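Probable mRNA-capping enzyme (Acanthamoeba polyphaga mimivirus, PDB 3BGY) probably caps viral mRNA, this N-terminal tunnel-type triphosphatase domain removing the terminal phosphate of the transcript's 5' triphosphate. Local coordinates at residues 13-19 with 136-142; 81-87 with 123-129; 171-175 with 197-203. All coordinates share one frame; numbering follows the deposited sequence.

Interaction 1 (13-19 with 136-142)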
loop_
_atom_site.group_PDB
_atom_site.type_symbol
_atom_site.label_atom_id
_atom_site.label_comp_id
_atom_site.label_asym_id
_atom_site.label_seq_id
_atom_site.Cartn_x
_atom_site.Cartn_y
_atom_site.Cartn_z
ATOM N N THR A 13 7.245 26.288 3.214
ATOM C CA THR A 13 7.965 25.046 3.499
ATOM C C THR A 13 7.051 24.145 4.316
ATOM O O THR A 13 6.273 24.618 5.141
ATOM C CB THR A 13 9.297 25.268 4.293
ATOM O OG1 THR A 13 9.033 25.951 5.525
ATOM C CG2 THR A 13 10.304 26.057 3.471
ATOM N N ILE A 14 7.154 22.846 4.073
ATOM C CA ILE A 14 6.355 21.836 4.766
ATOM C C ILE A 14 7.067 21.299 5.990
ATOM O O ILE A 14 6.458 21.155 7.050
ATOM C CB ILE A 14 5.997 20.638 3.816
ATOM C CG1 ILE A 14 5.084 21.126 2.696
ATOM C CG2 ILE A 14 5.269 19.491 4.578
ATOM C CD1 ILE A 14 4.783 20.074 1.651
ATOM N N PHE A 15 8.364 21.045 5.852
ATOM C CA PHE A 15 9.147 20.441 6.926
ATOM C C PHE A 15 9.881 21.423 7.814
ATOM O O PHE A 15 10.449 22.404 7.336
ATOM C CB PHE A 15 10.196 19.464 6.352
ATOM C CG PHE A 15 9.633 18.449 5.391
ATOM C CD1 PHE A 15 8.500 17.689 5.731
ATOM C CD2 PHE A 15 10.229 18.255 4.129
ATOM C CE1 PHE A 15 7.961 16.752 4.821
ATOM C CE2 PHE A 15 9.701 17.316 3.220
ATOM C CZ PHE A 15 8.568 16.571 3.578
ATOM N N SER A 16 9.915 21.099 9.104
ATOM C CA SER A 16 10.683 21.880 10.075
ATOM C C SER A 16 12.139 21.447 9.846
ATOM O O SER A 16 12.395 20.440 9.159
ATOM C CB SER A 16 10.283 21.495 11.497
ATOM O OG SER A 16 10.595 20.138 11.744
ATOM N N GLU A 17 13.095 22.136 10.466
ATOM C CA GLU A 17 14.498 21.770 10.300
ATOM C C GLU A 17 14.775 20.336 10.776
ATOM O O GLU A 17 15.456 19.568 10.072
ATOM C CB GLU A 17 15.410 22.770 11.032
ATOM C CG GLU A 17 16.898 22.430 10.892
ATOM C CD GLU A 17 17.804 23.376 11.648
ATOM O OE1 GLU A 17 17.303 24.200 12.441
ATOM O OE2 GLU A 17 19.027 23.301 11.424
ATOM N N ASN A 18 14.182 19.938 11.906
ATOM C CA ASN A 18 14.410 18.595 12.398
ATOM C C ASN A 18 13.761 17.536 11.510
ATOM O O ASN A 18 14.358 16.488 11.295
ATOM C CB ASN A 18 13.944 18.409 13.834
ATOM C CG ASN A 18 14.421 17.085 14.416
ATOM O OD1 ASN A 18 15.617 16.762 14.354
ATOM N ND2 ASN A 18 13.492 16.290 14.929
ATOM N N GLU A 19 12.545 17.806 11.034
ATOM C CA GLU A 19 11.845 16.865 10.141
ATOM C C GLU A 19 12.640 16.711 8.865
ATOM O O GLU A 19 12.870 15.594 8.411
ATOM C CB GLU A 19 10.463 17.379 9.812
ATOM C CG GLU A 19 9.464 17.193 10.952
ATOM C CD GLU A 19 8.235 18.067 10.824
ATOM O OE1 GLU A 19 8.138 18.916 9.909
ATOM O OE2 GLU A 19 7.337 17.880 11.670
ATOM N N GLY A 136 5.276 11.828 11.897
ATOM C CA GLY A 136 4.152 12.698 11.613
ATOM C C GLY A 136 4.796 14.050 11.353
ATOM O O GLY A 136 5.951 14.276 11.725
ATOM N N ILE A 137 4.099 14.906 10.627
ATOM C CA ILE A 137 4.632 16.221 10.283
ATOM C C ILE A 137 3.825 17.269 11.021
ATOM O O ILE A 137 2.599 17.228 10.991
ATOM C CB ILE A 137 4.563 16.438 8.741
ATOM C CG1 ILE A 137 5.440 15.392 8.025
ATOM C CG2 ILE A 137 4.925 17.875 8.342
ATOM C CD1 ILE A 137 6.928 15.417 8.402
ATOM N N ASP A 138 4.513 18.216 11.659
ATOM C CA ASP A 138 3.828 19.285 12.392
ATOM C C ASP A 138 3.029 20.189 11.444
ATOM O O ASP A 138 3.556 20.697 10.443
ATOM C CB ASP A 138 4.822 20.147 13.194
ATOM C CG ASP A 138 5.591 19.364 14.257
ATOM O OD1 ASP A 138 5.145 18.285 14.706
ATOM O OD2 ASP A 138 6.671 19.856 14.656
ATOM N N ASN A 139 1.740 20.351 11.764
ATOM C CA ASN A 139 0.793 21.202 11.033
ATOM C C ASN A 139 0.383 20.857 9.584
ATOM O O ASN A 139 -0.272 21.662 8.907
ATOM C CB ASN A 139 1.197 22.691 11.156
ATOM C CG ASN A 139 1.360 23.138 12.612
ATOM O OD1 ASN A 139 2.437 23.578 13.026
ATOM N ND2 ASN A 139 0.302 22.989 13.397
ATOM N N TRP A 140 0.822 19.702 9.086
ATOM C CA TRP A 140 0.450 19.238 7.740
ATOM C C TRP A 140 -0.088 17.833 7.936
ATOM O O TRP A 140 0.514 17.018 8.634
ATOM C CB TRP A 140 1.635 19.228 6.776
ATOM C CG TRP A 140 2.157 20.595 6.492
ATOM C CD1 TRP A 140 3.048 21.295 7.256
ATOM C CD2 TRP A 140 1.842 21.426 5.379
ATOM N NE1 TRP A 140 3.316 22.502 6.690
ATOM C CE2 TRP A 140 2.596 22.621 5.531
ATOM C CE3 TRP A 140 1.009 21.281 4.253
ATOM C CZ2 TRP A 140 2.542 23.677 4.599
ATOM C CZ3 TRP A 140 0.949 22.338 3.309
ATOM C CH2 TRP A 140 1.721 23.521 3.494
ATOM N N ALA A 141 -1.213 17.544 7.301
ATOM C CA ALA A 141 -1.876 16.252 7.458
ATOM C C ALA A 141 -1.266 15.103 6.633
ATOM O O ALA A 141 -1.913 14.533 5.736
ATOM C CB ALA A 141 -3.374 16.414 7.162
ATOM N N ILE A 142 -0.003 14.796 6.933
ATOM C CA ILE A 142 0.728 13.702 6.275
ATOM C C ILE A 142 1.640 12.980 7.206
ATOM O O ILE A 142 2.014 13.507 8.270
ATOM C CB ILE A 142 1.675 14.181 5.115
ATOM C CG1 ILE A 142 2.525 15.388 5.523
ATOM C CG2 ILE A 142 0.906 14.426 3.883
ATOM C CD1 ILE A 142 3.645 15.727 4.564
HETATM O O HOH W 1 4.932 24.512 8.269
HETATM O O HOH W 2 9.670 19.177 14.214
HETATM O O HOH W 3 7.388 15.906 13.393
#

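Interaction 2 (81-87 with 123-129). With ACT (acetate ion), chain D.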
loop_
_atom_site.group_PDB
_atom_site.type_symbol
_atom_site.label_atom_id
_atom_site.label_comp_id
_atom_site.label_asym_id
_atom_site.label_seq_id
_atom_site.Cartn_x
_atom_site.Cartn_y
_atom_site.Cartn_z
ATOM N N LYS A 81 3.336 -9.122 15.115
ATOM C CA LYS A 81 2.783 -7.952 14.394
ATOM C C LYS A 81 3.221 -7.826 12.934
ATOM O O LYS A 81 2.817 -6.888 12.225
ATOM C CB LYS A 81 3.016 -6.618 15.145
ATOM C CG LYS A 81 2.426 -6.578 16.564
ATOM C CD LYS A 81 2.913 -5.347 17.322
ATOM C CE LYS A 81 2.448 -5.357 18.777
ATOM N NZ LYS A 81 2.990 -6.501 19.581
ATOM N N ASN A 82 4.019 -8.793 12.474
ATOM C CA ASN A 82 4.448 -8.783 11.087
ATOM C C ASN A 82 3.360 -9.409 10.234
ATOM O O ASN A 82 2.446 -10.074 10.752
ATOM C CB ASN A 82 5.820 -9.429 10.929
ATOM C CG ASN A 82 6.882 -8.653 11.652
ATOM O OD1 ASN A 82 6.867 -7.412 11.637
ATOM N ND2 ASN A 82 7.757 -9.354 12.363
ATOM N N VAL A 83 3.441 -9.189 8.924
ATOM C CA VAL A 83 2.339 -9.565 8.062
ATOM C C VAL A 83 2.764 -10.309 6.816
ATOM O O VAL A 83 3.737 -9.949 6.205
ATOM C CB VAL A 83 1.579 -8.241 7.607
ATOM C CG1 VAL A 83 0.478 -8.524 6.578
ATOM C CG2 VAL A 83 0.964 -7.540 8.824
ATOM N N TYR A 84 1.965 -11.303 6.431
ATOM C CA TYR A 84 2.191 -12.065 5.185
ATOM C C TYR A 84 0.946 -11.699 4.384
ATOM O O TYR A 84 -0.179 -12.036 4.781
ATOM C CB TYR A 84 2.229 -13.590 5.455
ATOM C CG TYR A 84 2.621 -14.408 4.220
ATOM C CD1 TYR A 84 3.967 -14.655 3.914
ATOM C CD2 TYR A 84 1.630 -14.960 3.394
ATOM C CE1 TYR A 84 4.316 -15.473 2.788
ATOM C CE2 TYR A 84 1.960 -15.767 2.277
ATOM C CZ TYR A 84 3.297 -16.011 1.995
ATOM O OH TYR A 84 3.618 -16.809 0.924
ATOM N N ARG A 85 1.132 -10.936 3.312
ATOM C CA ARG A 85 -0.006 -10.464 2.514
ATOM C C ARG A 85 -0.040 -10.949 1.071
ATOM O O ARG A 85 0.948 -10.850 0.361
ATOM C CB ARG A 85 -0.031 -8.927 2.515
ATOM C CG ARG A 85 -1.223 -8.272 1.772
ATOM C CD ARG A 85 -1.045 -6.772 1.684
ATOM N NE ARG A 85 0.076 -6.415 0.818
ATOM C CZ ARG A 85 0.505 -5.166 0.619
ATOM N NH1 ARG A 85 -0.091 -4.141 1.219
ATOM N NH2 ARG A 85 1.534 -4.939 -0.181
ATOM N N VAL A 86 -1.192 -11.468 0.662
ATOM C CA VAL A 86 -1.394 -11.907 -0.706
ATOM C C VAL A 86 -2.389 -10.952 -1.386
ATOM O O VAL A 86 -3.453 -10.658 -0.821
ATOM C CB VAL A 86 -1.936 -13.351 -0.756
ATOM C CG1 VAL A 86 -2.410 -13.706 -2.148
ATOM C CG2 VAL A 86 -0.855 -14.314 -0.313
ATOM N N SER A 87 -2.047 -10.459 -2.576
ATOM C CA SER A 87 -2.958 -9.604 -3.336
ATOM C C SER A 87 -3.429 -10.400 -4.555
ATOM O O SER A 87 -2.599 -10.832 -5.349
ATOM C CB SER A 87 -2.245 -8.336 -3.816
ATOM O OG SER A 87 -1.647 -7.658 -2.720
ATOM N N GLU A 123 0.272 -11.328 -6.064
ATOM C CA GLU A 123 1.454 -10.687 -5.483
ATOM C C GLU A 123 1.521 -11.051 -4.016
ATOM O O GLU A 123 0.503 -11.036 -3.317
ATOM C CB GLU A 123 1.404 -9.170 -5.670
ATOM C CG GLU A 123 1.655 -8.748 -7.121
ATOM C CD GLU A 123 1.621 -7.238 -7.340
ATOM O OE1 GLU A 123 1.413 -6.475 -6.367
ATOM O OE2 GLU A 123 1.768 -6.827 -8.507
ATOM N N ILE A 124 2.715 -11.430 -3.571
ATOM C CA ILE A 124 2.921 -11.873 -2.193
ATOM C C ILE A 124 4.069 -11.113 -1.567
ATOM O O ILE A 124 5.133 -10.957 -2.177
ATOM C CB ILE A 124 3.259 -13.397 -2.160
ATOM C CG1 ILE A 124 2.167 -14.196 -2.872
ATOM C CG2 ILE A 124 3.410 -13.867 -0.736
ATOM C CD1 ILE A 124 2.358 -15.707 -2.852
ATOM N N VAL A 125 3.831 -10.598 -0.356
ATOM C CA VAL A 125 4.842 -9.852 0.360
ATOM C C VAL A 125 4.851 -10.188 1.840
ATOM O O VAL A 125 3.825 -10.544 2.427
ATOM C CB VAL A 125 4.655 -8.265 0.253
ATOM C CG1 VAL A 125 4.856 -7.755 -1.179
ATOM C CG2 VAL A 125 3.299 -7.810 0.818
ATOM N N TYR A 126 6.033 -10.092 2.426
ATOM C CA TYR A 126 6.188 -10.263 3.859
ATOM C C TYR A 126 6.559 -8.854 4.332
ATOM O O TYR A 126 7.563 -8.279 3.911
ATOM C CB TYR A 126 7.266 -11.297 4.194
ATOM C CG TYR A 126 7.562 -11.358 5.675
ATOM C CD1 TYR A 126 6.697 -12.036 6.565
ATOM C CD2 TYR A 126 8.692 -10.697 6.201
ATOM C CE1 TYR A 126 6.952 -12.039 7.959
ATOM C CE2 TYR A 126 8.959 -10.702 7.574
ATOM C CZ TYR A 126 8.087 -11.377 8.443
ATOM O OH TYR A 126 8.366 -11.366 9.784
ATOM N N LYS A 127 5.746 -8.329 5.238
ATOM C CA LYS A 127 5.914 -6.967 5.731
ATOM C C LYS A 127 6.458 -6.989 7.136
ATOM O O LYS A 127 5.801 -7.501 8.041
ATOM C CB LYS A 127 4.562 -6.250 5.717
ATOM C CG LYS A 127 3.959 -6.041 4.344
ATOM C CD LYS A 127 2.529 -5.478 4.435
ATOM C CE LYS A 127 2.486 -3.943 4.449
ATOM N NZ LYS A 127 3.311 -3.290 5.510
ATOM N N ASN A 128 7.674 -6.477 7.309
ATOM C CA ASN A 128 8.294 -6.432 8.633
ATOM C C ASN A 128 7.885 -5.080 9.208
ATOM O O ASN A 128 8.505 -4.049 8.924
ATOM C CB ASN A 128 9.836 -6.564 8.548
ATOM C CG ASN A 128 10.520 -6.523 9.920
ATOM O OD1 ASN A 128 9.935 -6.105 10.927
ATOM N ND2 ASN A 128 11.786 -6.898 9.944
ATOM N N ARG A 129 6.820 -5.105 10.000
ATOM C CA ARG A 129 6.292 -3.891 10.590
ATOM C C ARG A 129 7.142 -3.287 11.701
ATOM O O ARG A 129 6.912 -2.146 12.098
ATOM C CB ARG A 129 4.848 -4.116 11.026
ATOM C CG ARG A 129 3.914 -4.333 9.829
ATOM C CD ARG A 129 2.485 -3.902 10.122
ATOM N NE ARG A 129 1.704 -3.765 8.892
ATOM C CZ ARG A 129 0.374 -3.685 8.837
ATOM N NH1 ARG A 129 -0.355 -3.726 9.950
ATOM N NH2 ARG A 129 -0.237 -3.594 7.659
HETATM C C ACT D . 6.520 -13.993 11.455
HETATM O O ACT D . 6.627 -14.917 12.448
HETATM O OXT ACT D . 7.134 -12.954 11.482
HETATM C CH3 ACT D . 5.652 -14.265 10.298
HETATM O O HOH W 4 0.678 -5.331 12.456
HETATM O O HOH W 5 10.342 -7.309 13.220
#

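Interaction 3 (171-175 with 197-203)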
loop_
_atom_site.group_PDB
_atom_site.type_symbol
_atom_site.label_atom_id
_atom_site.label_comp_id
_atom_site.label_asym_id
_atom_site.label_seq_id
_atom_site.Cartn_x
_atom_site.Cartn_y
_atom_site.Cartn_z
ATOM N N MET A 171 -7.091 -10.111 7.886
ATOM C CA MET A 171 -7.764 -8.888 7.468
ATOM C C MET A 171 -7.926 -8.909 5.953
ATOM O O MET A 171 -7.042 -9.394 5.227
ATOM C CB MET A 171 -6.981 -7.652 7.916
ATOM C CG MET A 171 -7.624 -6.324 7.532
ATOM S SD MET A 171 -6.630 -4.964 8.084
ATOM C CE MET A 171 -5.015 -5.398 7.355
ATOM N N TYR A 172 -9.082 -8.424 5.501
ATOM C CA TYR A 172 -9.422 -8.367 4.078
ATOM C C TYR A 172 -9.623 -6.944 3.634
ATOM O O TYR A 172 -10.242 -6.159 4.342
ATOM C CB TYR A 172 -10.717 -9.122 3.801
ATOM C CG TYR A 172 -10.663 -10.545 4.284
ATOM C CD1 TYR A 172 -10.095 -11.550 3.482
ATOM C CD2 TYR A 172 -11.106 -10.890 5.584
ATOM C CE1 TYR A 172 -9.966 -12.862 3.955
ATOM C CE2 TYR A 172 -10.975 -12.234 6.079
ATOM C CZ TYR A 172 -10.406 -13.194 5.245
ATOM O OH TYR A 172 -10.279 -14.483 5.668
ATOM N N ARG A 173 -8.999 -6.584 2.516
ATOM C CA ARG A 173 -9.179 -5.246 1.969
ATOM C C ARG A 173 -9.416 -5.383 0.481
ATOM O O ARG A 173 -8.565 -5.904 -0.220
ATOM C CB ARG A 173 -7.963 -4.348 2.222
ATOM C CG ARG A 173 -7.827 -3.931 3.676
ATOM C CD ARG A 173 -6.686 -2.977 3.907
ATOM N NE ARG A 173 -6.678 -2.557 5.307
ATOM C CZ ARG A 173 -5.586 -2.299 6.021
ATOM N NH1 ARG A 173 -4.379 -2.413 5.479
ATOM N NH2 ARG A 173 -5.700 -1.990 7.309
ATOM N N TYR A 174 -10.590 -4.956 0.027
ATOM C CA TYR A 174 -10.922 -4.978 -1.392
ATOM C C TYR A 174 -10.625 -3.556 -1.847
ATOM O O TYR A 174 -11.211 -2.567 -1.342
ATOM C CB TYR A 174 -12.388 -5.321 -1.649
ATOM C CG TYR A 174 -12.680 -5.464 -3.133
ATOM C CD1 TYR A 174 -12.097 -6.495 -3.877
ATOM C CD2 TYR A 174 -13.480 -4.518 -3.815
ATOM C CE1 TYR A 174 -12.292 -6.590 -5.281
ATOM C CE2 TYR A 174 -13.688 -4.608 -5.225
ATOM C CZ TYR A 174 -13.091 -5.642 -5.941
ATOM O OH TYR A 174 -13.313 -5.719 -7.305
ATOM N N LYS A 175 -9.768 -3.457 -2.850
ATOM C CA LYS A 175 -9.310 -2.149 -3.314
ATOM C C LYS A 175 -9.485 -1.835 -4.776
ATOM O O LYS A 175 -9.349 -2.740 -5.605
ATOM C CB LYS A 175 -7.808 -2.083 -3.037
ATOM C CG LYS A 175 -7.434 -2.057 -1.540
ATOM C CD LYS A 175 -5.929 -1.947 -1.358
ATOM C CE LYS A 175 -5.554 -1.879 0.103
ATOM N NZ LYS A 175 -4.089 -1.672 0.282
ATOM N N PRO A 197 -12.651 -7.504 8.979
ATOM C CA PRO A 197 -11.932 -8.633 9.580
ATOM C C PRO A 197 -12.519 -9.983 9.089
ATOM O O PRO A 197 -11.953 -11.028 9.366
ATOM C CB PRO A 197 -12.139 -8.418 11.098
ATOM C CG PRO A 197 -13.459 -7.708 11.173
ATOM C CD PRO A 197 -13.404 -6.739 10.014
ATOM N N ILE A 198 -13.680 -9.957 8.429
ATOM C CA ILE A 198 -14.309 -11.181 7.896
ATOM C C ILE A 198 -14.664 -10.994 6.418
ATOM O O ILE A 198 -14.654 -9.875 5.923
ATOM C CB ILE A 198 -15.569 -11.632 8.705
ATOM C CG1 ILE A 198 -16.656 -10.560 8.666
ATOM C CG2 ILE A 198 -15.170 -11.987 10.160
ATOM C CD1 ILE A 198 -17.999 -11.013 9.184
ATOM N N ILE A 199 -14.932 -12.094 5.708
ATOM C CA ILE A 199 -15.280 -12.046 4.280
ATOM C C ILE A 199 -16.703 -11.558 3.997
ATOM O O ILE A 199 -16.934 -10.830 3.030
ATOM C CB ILE A 199 -15.074 -13.473 3.629
ATOM C CG1 ILE A 199 -13.586 -13.848 3.671
ATOM C CG2 ILE A 199 -15.525 -13.496 2.172
ATOM C CD1 ILE A 199 -13.256 -15.348 3.473
ATOM N N TRP A 200 -17.639 -11.919 4.873
ATOM C CA TRP A 200 -19.055 -11.586 4.689
ATOM C C TRP A 200 -19.368 -10.133 4.378
ATOM O O TRP A 200 -18.994 -9.246 5.129
ATOM C CB TRP A 200 -19.883 -12.099 5.881
ATOM C CG TRP A 200 -21.389 -11.859 5.790
ATOM C CD1 TRP A 200 -22.296 -12.563 5.040
ATOM C CD2 TRP A 200 -22.144 -10.871 6.511
ATOM N NE1 TRP A 200 -23.568 -12.086 5.260
ATOM C CE2 TRP A 200 -23.512 -11.055 6.160
ATOM C CE3 TRP A 200 -21.803 -9.848 7.428
ATOM C CZ2 TRP A 200 -24.548 -10.251 6.700
ATOM C CZ3 TRP A 200 -22.833 -9.042 7.968
ATOM C CH2 TRP A 200 -24.195 -9.257 7.596
ATOM N N LYS A 201 -20.027 -9.940 3.228
ATOM C CA LYS A 201 -20.456 -8.651 2.694
ATOM C C LYS A 201 -19.350 -7.611 2.616
ATOM O O LYS A 201 -19.587 -6.428 2.858
ATOM C CB LYS A 201 -21.671 -8.116 3.467
ATOM C CG LYS A 201 -23.007 -8.645 2.971
ATOM C CD LYS A 201 -24.151 -7.979 3.712
ATOM C CE LYS A 201 -25.504 -8.366 3.134
ATOM N NZ LYS A 201 -25.800 -7.661 1.852
ATOM N N LEU A 202 -18.143 -8.067 2.274
ATOM C CA LEU A 202 -16.981 -7.172 2.152
ATOM C C LEU A 202 -17.228 -6.091 1.108
ATOM O O LEU A 202 -16.961 -4.923 1.357
ATOM C CB LEU A 202 -15.716 -7.951 1.780
ATOM C CG LEU A 202 -14.427 -7.159 1.480
ATOM C CD1 LEU A 202 -13.954 -6.347 2.665
ATOM C CD2 LEU A 202 -13.361 -8.125 1.066
ATOM N N MET A 203 -17.754 -6.491 -0.047
ATOM C CA MET A 203 -18.021 -5.569 -1.154
ATOM C C MET A 203 -19.056 -4.487 -0.848
ATOM O O MET A 203 -19.168 -3.521 -1.599
ATOM C CB MET A 203 -18.487 -6.350 -2.394
ATOM C CG MET A 203 -17.615 -7.521 -2.763
ATOM S SD MET A 203 -15.991 -7.058 -3.309
ATOM C CE MET A 203 -15.871 -8.121 -4.767
#

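Interaction 1 (13-19 with 136-142)
Gly136 and Glu19 meet through water 3, which donates to Gly136 O and also to Glu19 OE2, 2.6 Å from the latter. Next, Ile137 wedges its branches among three partners. Its CD1 lies 3.8 Å from Phe15 CD1 and also packs on the carboxylate end of Glu19, while its CG2 is 4.1 Å from Ile14 CG2. At Asp138 the contact turns polar: Asp138 N gives Glu19 OE2 a nearly straight bond (2.8 Å, 171°), arriving on the syn side. Ser16 N meets Glu19 OE1 from above the carboxylate plane, and Glu19 N returns a bond to Ser16 OG, the capping box that starts helix 17-32. With both oxygens held, the carboxylate's rotation is limited. Asp138 OD2, only 3.6 Å from Glu19 OE2, may raise a pKa somewhat, but the N-H and water donors, among them water 2 between OD2 and Ser16 OG, probably offset this. A type II turn from Ile137 brings round Trp140. Ile14 CG2, anti to its backbone N (CG1 beside N, chi1 -65°), makes a CH-pi contact 3.9 Å from the centroid of its five-membered ring. Ile142 CD1 closes the apolar patch against Ile14 CG2. The lead-in to helix 17-32 packs between the 122-136/142-152 connection and helix 221-235, where Glu225 accepts from Ile14 N and Phe15 N, and Phe232 meets the Trp140 ring.

Interaction 2 (81-87 with 123-129)
Tyr84 reaches diagonally across to Ile124, its CZ 3.5 Å from Ile124 CG2. In register it pairs with Tyr126, a non-hydrogen-bonded pair. Both rings have CG anti to the backbone N (chi1 -173° and 173°), and each slants to the other strand: Tyr84 to Ile124, Tyr126 to Asn82. Tyr126 also donates from OH to the OXT of an acetate at 2.6 Å; this OXT lies in the ring plane, at the edge, and the ion probably came from the crystallisation liquor. Val86 lies alongside Ile124 on this same side.

On the reverse side Lys127 lies over Arg85, and Arg129 lies on Val83. Arg85 runs beside Val125, pointing the same way, with Arg85 NE 3.5 Å from Val125 CG2. A bend at chi3 (67°) turns its guanidinium to face Lys127, a loose approach in which Lys127 CE stays 4.1 Å from Arg85 NH1. Val83 CG2 is 3.8 Å above the Arg129 guanidinium plane, while Lys127 NZ sits at the edge. Water 4 links Arg129 NH1 to Lys81 O. At this end Asn82 OD1 takes a weak bond from Arg129 N (2.8 Å), and Asn128 OD1 is held by Gly130 N and water 5.

Six antiparallel backbone bonds, such as Lys127 N to Val83 O at 2.8 Å, keep the register. Helix 106-115 covers the Tyr84 and Val86 side, with Leu152 beside Tyr84 and Ile124. The Arg85 and Lys127 side, consistent with the lumen of a tunnel triphosphatase, brings in Asp73 and Glu149, both long, weak ion partners of Arg85. Strand 83-88 is flanked by 66-77, and strand 122-136 by 142-152.

Interaction 3 (171-175 with 197-203)
Ile199 presses its CG1 over one face of the Tyr172 ring, 3.8 Å from the centroid and 19° off the normal, and this CH-pi contact is the buried heart of the interface. The approach is displaced toward the hydroxyl-bearing end of the ring: Ile199 CG1 comes within 3.6 Å of Tyr172 CZ, and CD1 carries on toward OH. At the ring's edge, near its plane, Pro197 O lies 3.6 Å from Tyr172 CE2. Leu202 fills the notch between the two tyrosines, with its CD2 3.9 Å from Tyr172 CB and 4.0 Å from Tyr174 CB.

Strand 169-183 belongs to the closed antiparallel barrel of the triphosphatase domain, and segment 197-203 is part of the loop joining strands 186-196 and 208-215, folded back across the outside of the wall. Helices 91-101 and 106-115 close over the buried part of the contact, also outside the barrel: Phe97 and Ile109 each touch both Tyr172 and Ile199.

Toward solvent the packing thins. Pro197 and Ile198 turn their side chains outward and meet Tyr172 through backbone atoms, and the type II turn from Ile199 to Leu202, tied by Leu202 N to Ile199 O, carries Trp200 and Lys201 away from the strand. Exposed Met203 still makes a Met-aromatic contact. Bent at chi2 (-67°), it sets SD over the face of Tyr174, 3.7 Å from the ring centroid, with CE following over the same ring toward CZ.

The three contacts treat the barrel differently. Interaction 2 is part of its wall, two neighbouring strands joined by backbone bonds, with one largely apolar and aromatic side and one charged, mixed side. Interaction 3 packs a loop on a barrel strand, while interaction 1 sets a helix start against an inter-strand loop; the two lie on opposite sides of the chain's centre, their centres 34 Å apart. Interaction 1 mixes one backbone-to-carboxylate bond and water bridges with an apolar patch, whereas interaction 3 has no hydrogen bond between its segments. Interactions 2 and 3 share the sheet, nearest atoms about 5 Å apart, and both pack on helix 106-115. All three are partly buried; interaction 2 lies closest to the chain's centre.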